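Local coordinates for protein encapsulated ferritin (Haliangium ochraceum, PDB 5N5F) that oxidises Fe(2+) to Fe(3+) with dioxygen as a ferritin-like cargo of an encapsulin nanocompartment, into which the mineralised iron is released, at the interface of chains A and B. Residues are numbered along the deposited sequence; one frame, centred on the assembly and turned at random. Chains: chain A/B, encapsulated ferritin.

The interface of chains A and B. Residues chain A 73, 80, 82-84, 87; chain B 66, 83, 87-88.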
loop_
_atom_site.group_PDB
_atom_site.type_symbol
_atom_site.label_atom_id
_atom_site.label_comp_id
_atom_site.label_asym_id
_atom_site.label_seq_id
_atom_site.Cartn_x
_atom_site.Cartn_y
_atom_site.Cartn_z
ATOM N N ARG A 73 -6.531 -27.666 11.334
ATOM C CA ARG A 73 -7.430 -28.794 11.104
ATOM C C ARG A 73 -7.993 -29.334 12.411
ATOM O O ARG A 73 -9.188 -29.641 12.501
ATOM C CB ARG A 73 -6.702 -29.908 10.352
ATOM C CG ARG A 73 -7.610 -31.089 9.970
ATOM C CD ARG A 73 -6.814 -32.333 9.621
ATOM N NE ARG A 73 -6.065 -32.839 10.767
ATOM C CZ ARG A 73 -6.550 -33.673 11.680
ATOM N NH1 ARG A 73 -7.797 -34.114 11.598
ATOM N NH2 ARG A 73 -5.780 -34.070 12.685
ATOM N N ASP A 80 -11.239 -29.858 8.537
ATOM C CA ASP A 80 -11.111 -31.309 8.611
ATOM C C ASP A 80 -11.912 -31.979 7.501
ATOM O O ASP A 80 -11.383 -32.807 6.749
ATOM C CB ASP A 80 -11.565 -31.799 9.986
ATOM C CG ASP A 80 -11.232 -33.262 10.227
ATOM O OD1 ASP A 80 -10.123 -33.692 9.851
ATOM O OD2 ASP A 80 -12.085 -33.981 10.785
ATOM N N HIS A 82 -13.122 -30.886 4.562
ATOM C CA HIS A 82 -12.658 -30.678 3.194
ATOM C C HIS A 82 -11.255 -31.234 2.976
ATOM O O HIS A 82 -10.927 -31.662 1.864
ATOM C CB HIS A 82 -12.706 -29.191 2.844
ATOM C CG HIS A 82 -14.095 -28.638 2.771
ATOM N ND1 HIS A 82 -15.050 -29.136 1.911
ATOM C CD2 HIS A 82 -14.688 -27.624 3.446
ATOM C CE1 HIS A 82 -16.173 -28.457 2.063
ATOM N NE2 HIS A 82 -15.978 -27.530 2.984
ATOM N N MET A 83 -10.410 -31.234 4.006
ATOM C CA MET A 83 -9.112 -31.885 3.869
ATOM C C MET A 83 -9.281 -33.388 3.670
ATOM O O MET A 83 -8.591 -33.993 2.840
ATOM C CB MET A 83 -8.244 -31.586 5.092
ATOM C CG MET A 83 -7.705 -30.151 5.121
ATOM S SD MET A 83 -6.891 -29.712 6.671
ATOM C CE MET A 83 -5.484 -30.813 6.637
ATOM N N ARG A 84 -10.210 -34.001 4.407
ATOM C CA ARG A 84 -10.496 -35.420 4.213
ATOM C C ARG A 84 -10.911 -35.706 2.776
ATOM O O ARG A 84 -10.550 -36.748 2.212
ATOM C CB ARG A 84 -11.590 -35.864 5.184
ATOM C CG ARG A 84 -11.123 -36.008 6.622
ATOM C CD ARG A 84 -12.300 -36.067 7.580
ATOM N NE ARG A 84 -11.889 -36.432 8.932
ATOM C CZ ARG A 84 -11.803 -37.679 9.387
ATOM N NH1 ARG A 84 -12.102 -38.710 8.605
ATOM N NH2 ARG A 84 -11.418 -37.897 10.636
ATOM N N LEU A 87 -7.428 -34.245 -0.044
ATOM C CA LEU A 87 -5.986 -34.424 0.106
ATOM C C LEU A 87 -5.582 -35.884 -0.061
ATOM O O LEU A 87 -6.262 -36.796 0.421
ATOM C CB LEU A 87 -5.523 -33.910 1.469
ATOM C CG LEU A 87 -5.876 -32.455 1.801
ATOM C CD1 LEU A 87 -5.103 -31.985 3.027
ATOM C CD2 LEU A 87 -5.626 -31.521 0.625
ATOM N N MET B 66 -8.534 -26.133 -0.191
ATOM C CA MET B 66 -8.024 -27.498 -0.135
ATOM C C MET B 66 -7.968 -28.132 -1.518
ATOM O O MET B 66 -7.091 -28.965 -1.777
ATOM C CB MET B 66 -8.874 -28.330 0.822
ATOM C CG MET B 66 -8.829 -27.826 2.266
ATOM S SD MET B 66 -7.148 -27.708 2.935
ATOM C CE MET B 66 -6.755 -25.984 2.630
ATOM N N MET B 83 3.412 -32.969 4.135
ATOM C CA MET B 83 2.004 -33.215 4.447
ATOM C C MET B 83 1.813 -34.586 5.086
ATOM O O MET B 83 1.007 -34.738 6.011
ATOM C CB MET B 83 1.149 -33.081 3.185
ATOM C CG MET B 83 0.875 -31.637 2.781
ATOM S SD MET B 83 0.164 -31.444 1.131
ATOM C CE MET B 83 -1.549 -31.865 1.429
ATOM N N LEU B 87 -0.105 -33.891 8.706
ATOM C CA LEU B 87 -1.551 -33.824 8.555
ATOM C C LEU B 87 -2.206 -35.113 9.035
ATOM O O LEU B 87 -1.728 -36.216 8.754
ATOM C CB LEU B 87 -1.927 -33.547 7.098
ATOM C CG LEU B 87 -1.384 -32.239 6.504
ATOM C CD1 LEU B 87 -1.988 -31.993 5.128
ATOM C CD2 LEU B 87 -1.637 -31.042 7.419
ATOM N N PHE B 88 -3.308 -34.958 9.776
ATOM C CA PHE B 88 -4.086 -36.083 10.300
ATOM C C PHE B 88 -3.284 -36.877 11.331
ATOM O O PHE B 88 -3.149 -38.097 11.236
ATOM C CB PHE B 88 -4.571 -36.994 9.171
ATOM C CG PHE B 88 -5.419 -36.295 8.153
ATOM C CD1 PHE B 88 -6.631 -35.738 8.511
ATOM C CD2 PHE B 88 -5.012 -36.211 6.833
ATOM C CE1 PHE B 88 -7.421 -35.106 7.576
ATOM C CE2 PHE B 88 -5.798 -35.579 5.894
ATOM C CZ PHE B 88 -7.004 -35.026 6.267
#
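B:Phe88 pushes its ring into a socket on chain A, hiding 102 Å² of its surface; flat and wholly apolar, it slots between the stems of A:Arg73 and A:Arg84 without needing a polar partner. The A:Arg73 stem lies over the rim of one ring face, its CD 3.5 Å from CE1 of B:Phe88, while OD1 of A:Asp80 and the carbonyl carbon of A:Met83 border the ring edge. The stem bends at chi3 (64°), and the guanidinium then sets one face over CA of B:Phe88, its plane 50° from that of the ring. Arginine suits this place because its methylenes pack while its charged end is paired within its own chain: NH1 of A:Arg73 donates to OD1 of A:Asp80 at 2.9 Å, in the guanidinium plane but from above the carboxylate. NE of A:Arg84 reaches OD2 of A:Asp80 at 3.1 Å, and both salt bridges help hold the carboxylate in place. CZ of B:Phe88 meets CB of A:Met83 at 3.8 Å. Flexible thioether chains let A:Met83 and B:Met66 fit together, CG of A:Met83 lying 3.3 Å from SD of B:Met66. The branched methyls of A:Leu87 and B:Leu87 fill the contact at the two-fold, crossing nearly at right angles. No hydrogen bond crosses this patch, so shape and apolar burial hold it. Helix 77-86 and the residues following it thus pack against their counterparts and the partner's helix 48-73, which probably helps stabilise a dimer within the decameric ring of this N-terminal domain.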